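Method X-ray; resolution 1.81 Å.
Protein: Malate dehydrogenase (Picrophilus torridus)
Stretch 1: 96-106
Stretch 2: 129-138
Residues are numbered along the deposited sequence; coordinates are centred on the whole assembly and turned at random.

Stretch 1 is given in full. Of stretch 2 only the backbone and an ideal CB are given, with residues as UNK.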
# COMPACT_ATOMS: atom_id res chain seq x y z
N LEU A 96 11.51 6.64 -38.79
CA LEU A 96 10.90 6.79 -37.48
C LEU A 96 11.85 7.45 -36.49
O LEU A 96 11.44 8.32 -35.71
CB LEU A 96 10.41 5.44 -36.94
CG LEU A 96 9.75 5.53 -35.55
CD1 LEU A 96 8.58 6.51 -35.58
CD2 LEU A 96 9.30 4.16 -35.04
N LEU A 97 13.11 7.01 -36.50
CA LEU A 97 14.12 7.57 -35.61
C LEU A 97 14.23 9.07 -35.86
O LEU A 97 14.26 9.86 -34.92
CB LEU A 97 15.49 6.92 -35.86
CG LEU A 97 16.59 7.32 -34.88
CD1 LEU A 97 16.46 6.54 -33.59
CD2 LEU A 97 17.99 7.14 -35.47
N LEU A 98 14.29 9.46 -37.13
CA LEU A 98 14.38 10.87 -37.50
C LEU A 98 13.17 11.67 -37.04
O LEU A 98 13.31 12.77 -36.49
CB LEU A 98 14.59 11.02 -39.01
CG LEU A 98 16.03 10.66 -39.39
CD1 LEU A 98 16.22 10.67 -40.90
CD2 LEU A 98 17.00 11.61 -38.71
N LYS A 99 11.98 11.12 -37.27
CA LYS A 99 10.74 11.76 -36.82
C LYS A 99 10.78 12.01 -35.32
O LYS A 99 10.44 13.09 -34.84
CB LYS A 99 9.53 10.89 -37.15
CG LYS A 99 8.20 11.48 -36.69
CD LYS A 99 7.89 12.79 -37.42
CE LYS A 99 6.58 13.41 -36.95
NZ LYS A 99 6.23 14.65 -37.70
N ASN A 100 11.20 10.99 -34.56
CA ASN A 100 11.20 11.13 -33.12
C ASN A 100 12.29 12.07 -32.62
O ASN A 100 12.08 12.79 -31.64
CB ASN A 100 11.27 9.76 -32.43
CG ASN A 100 9.94 9.06 -32.42
OD1 ASN A 100 8.88 9.70 -32.37
ND2 ASN A 100 9.96 7.74 -32.48
N ILE A 101 13.46 12.07 -33.27
CA ILE A 101 14.53 12.98 -32.89
C ILE A 101 14.05 14.44 -32.99
O ILE A 101 14.34 15.27 -32.13
CB ILE A 101 15.82 12.74 -33.73
CG1 ILE A 101 16.52 11.47 -33.25
CG2 ILE A 101 16.78 13.91 -33.59
CD1 ILE A 101 17.61 10.97 -34.19
N GLY A 102 13.30 14.73 -34.05
CA GLY A 102 12.74 16.06 -34.25
C GLY A 102 11.77 16.42 -33.14
O GLY A 102 11.75 17.55 -32.67
N ILE A 103 10.96 15.45 -32.72
CA ILE A 103 10.03 15.66 -31.62
C ILE A 103 10.79 15.93 -30.32
O ILE A 103 10.44 16.84 -29.56
CB ILE A 103 9.07 14.45 -31.47
CG1 ILE A 103 8.16 14.34 -32.70
CG2 ILE A 103 8.21 14.59 -30.22
CD1 ILE A 103 7.40 13.03 -32.79
N MET A 104 11.87 15.18 -30.08
CA MET A 104 12.67 15.39 -28.88
C MET A 104 13.32 16.77 -28.90
O MET A 104 13.45 17.42 -27.86
CB MET A 104 13.77 14.32 -28.73
CG MET A 104 13.26 12.88 -28.55
SD MET A 104 12.22 12.65 -27.08
CE MET A 104 10.60 12.76 -27.82
N LYS A 105 13.75 17.21 -30.09
CA LYS A 105 14.37 18.52 -30.23
C LYS A 105 13.39 19.62 -29.78
O LYS A 105 13.75 20.47 -28.96
CB LYS A 105 14.89 18.77 -31.66
CG LYS A 105 15.66 20.09 -31.81
CD LYS A 105 16.47 20.14 -33.12
CE LYS A 105 17.27 21.45 -33.24
NZ LYS A 105 16.38 22.66 -33.33
N SER A 106 12.16 19.59 -30.28
CA SER A 106 11.20 20.61 -29.90
C SER A 106 10.74 20.47 -28.44
O SER A 106 10.54 21.47 -27.76
CB SER A 106 10.00 20.64 -30.86
OG SER A 106 9.18 19.49 -30.69
N UNK A 129 19.01 7.02 -27.54
CA UNK A 129 19.15 8.08 -28.56
C UNK A 129 18.24 9.27 -28.27
O UNK A 129 18.64 10.42 -28.47
CB UNK A 129 18.84 7.52 -29.95
N UNK A 130 17.02 9.00 -27.84
CA UNK A 130 16.08 10.09 -27.55
C UNK A 130 16.52 10.90 -26.33
O UNK A 130 16.30 12.11 -26.30
CB UNK A 130 14.67 9.53 -27.32
N UNK A 131 17.15 10.25 -25.35
CA UNK A 131 17.76 10.98 -24.24
C UNK A 131 18.90 11.86 -24.73
O UNK A 131 19.07 13.00 -24.28
CB UNK A 131 18.27 10.01 -23.17
N UNK A 132 19.70 11.33 -25.64
CA UNK A 132 20.77 12.10 -26.26
C UNK A 132 20.21 13.33 -26.97
O UNK A 132 20.72 14.44 -26.80
CB UNK A 132 21.55 11.23 -27.24
N UNK A 133 19.11 13.15 -27.70
CA UNK A 133 18.47 14.29 -28.36
C UNK A 133 17.93 15.31 -27.35
O UNK A 133 18.05 16.52 -27.56
CB UNK A 133 17.33 13.80 -29.26
N UNK A 134 17.33 14.83 -26.27
CA UNK A 134 16.81 15.73 -25.24
C UNK A 134 17.96 16.56 -24.65
O UNK A 134 17.82 17.76 -24.41
CB UNK A 134 16.10 14.94 -24.14
N UNK A 135 19.11 15.90 -24.45
CA UNK A 135 20.30 16.54 -23.94
C UNK A 135 20.78 17.63 -24.90
O UNK A 135 21.02 18.76 -24.50
CB UNK A 135 21.40 15.50 -23.71
N UNK A 136 20.89 17.30 -26.18
CA UNK A 136 21.34 18.28 -27.18
C UNK A 136 20.40 19.48 -27.29
O UNK A 136 20.85 20.61 -27.52
CB UNK A 136 21.47 17.61 -28.55
N UNK A 137 19.10 19.25 -27.12
CA UNK A 137 18.11 20.32 -27.32
C UNK A 137 17.93 21.19 -26.08
O UNK A 137 17.69 22.39 -26.20
CB UNK A 137 16.76 19.72 -27.72
N UNK A 138 18.01 20.58 -24.90
CA UNK A 138 17.65 21.27 -23.66
C UNK A 138 18.84 21.93 -22.96
O UNK A 138 18.65 22.89 -22.23
CB UNK A 138 16.99 20.28 -22.70

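Both stretches are helical, their axes approaching to 8.1 Å with 37° between N-to-C directions. The CA atoms lie nearest toward the C-terminal ends, 5.1 Å between CA of K105 and CA of position 137, so space for side chains shrinks along stretch 2.

Position 129 has phi/psi of -66/-41 and a CA-to-CB bond directed toward stretch 1. Its ideal CB lies 4.5 Å from L97 CD1, and the surroundings there are aliphatic, with no charge on offer. A medium-sized apolar chain such as Leu, Ile or Val would suit. The residue is I129, whose CG2 lies 4.3 Å from L97 CD1 and 4.3 Å from I101 CD1.

At position 130 the CA-to-CB bond points sideways, yet the ideal CB is 3.8 Å from M104 CG. The chain therefore starts against one residue, while L97, N100 and I101 leave a hollow further back along stretch 1. A long, flexible apolar chain could turn into it; Met or Leu are the natural candidates. The residue is M130. With chi1 and chi2 both m (-64° and -50°), its end comes nearer to stretch 1 and sits as a knob among L97, N100, I101 and M104. SD lies 3.4 Å from M104 CG and 3.8 Å from N100 CB, and CE reaches 3.6 Å from L97 CD1 and 3.7 Å from I101 CG1.

Positions 131 and 132 have no atom of stretch 1 within 5.5 Å of their ideal CB atoms; the first points away and the second is out of reach. They are A131 and Y132.

Position 133 points toward stretch 1, its ideal CB 3.6 Å from M104 CB and 4.4 Å from I101 CG2. So close an approach favours Ala, with Gly or Ser also conceivable. It is A133, whose CB packs 3.7 Å from M104 CB and 4.3 Å from I101 CG2.

Position 134 points sideways, with its ideal CB 5.2 Å from M104 CB, leaving room for a chain to bend back alongside M104. Ile, Leu or Met would fit. I134 does this with chi1 and chi2 both m: CG1 is 3.9 Å from M104 SD, and CD1 comes to 3.4 Å from the backbone M104 O.

Positions 135 and 136 are out of reach, so many residues would serve as far as stretch 1 is concerned; they are Y135 and K136.

Position 137 points toward stretch 1, with its ideal CB only 3.3 Å from K105 O and 4.0 Å from M104 O. Backbone lies directly ahead, so a small residue is indicated: Ala, Gly or perhaps Ser. It is A137, whose CB contacts both carbonyls and lies 4.2 Å from K105 CG.

Position 138 points sideways and has no neighbour in stretch 1 within 5.5 Å of its ideal CB, so the choice is open. S138 turns to its own helix, OG donating a 2.8 Å hydrogen bond to I134 O.

Stretch 2, residues 129-138: IMAYAIYKAS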
# COMPACT_ATOMS: atom_id res chain seq x y z
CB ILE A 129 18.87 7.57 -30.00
CG1 ILE A 129 19.52 6.21 -30.24
CG2 ILE A 129 19.31 8.61 -31.05
CD1 ILE A 129 21.04 6.18 -29.93
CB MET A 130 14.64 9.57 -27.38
CG MET A 130 14.07 8.95 -28.66
SD MET A 130 14.26 9.99 -30.12
CE MET A 130 14.78 8.78 -31.33
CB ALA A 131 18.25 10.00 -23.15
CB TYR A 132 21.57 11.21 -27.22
CG TYR A 132 22.78 11.86 -27.84
CD1 TYR A 132 23.80 12.39 -27.04
CD2 TYR A 132 22.91 11.93 -29.21
CE1 TYR A 132 24.92 12.99 -27.62
CE2 TYR A 132 24.02 12.51 -29.79
CZ TYR A 132 25.02 13.04 -29.00
OH TYR A 132 26.11 13.61 -29.60
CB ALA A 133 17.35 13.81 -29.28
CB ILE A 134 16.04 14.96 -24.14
CG1 ILE A 134 14.68 14.48 -24.67
CG2 ILE A 134 15.83 15.83 -22.89
CD1 ILE A 134 13.65 15.61 -24.96
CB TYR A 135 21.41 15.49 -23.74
CG TYR A 135 22.76 16.09 -23.42
CD1 TYR A 135 22.90 17.01 -22.39
CD2 TYR A 135 23.90 15.73 -24.14
CE1 TYR A 135 24.13 17.57 -22.08
CE2 TYR A 135 25.14 16.28 -23.83
CZ TYR A 135 25.24 17.20 -22.80
OH TYR A 135 26.46 17.76 -22.47
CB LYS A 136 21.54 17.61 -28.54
CG LYS A 136 22.70 16.62 -28.56
CD LYS A 136 22.79 15.92 -29.92
CE LYS A 136 23.19 16.89 -31.02
NZ LYS A 136 24.67 17.11 -31.04
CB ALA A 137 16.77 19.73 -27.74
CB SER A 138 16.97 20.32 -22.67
OG SER A 138 17.89 19.38 -22.14
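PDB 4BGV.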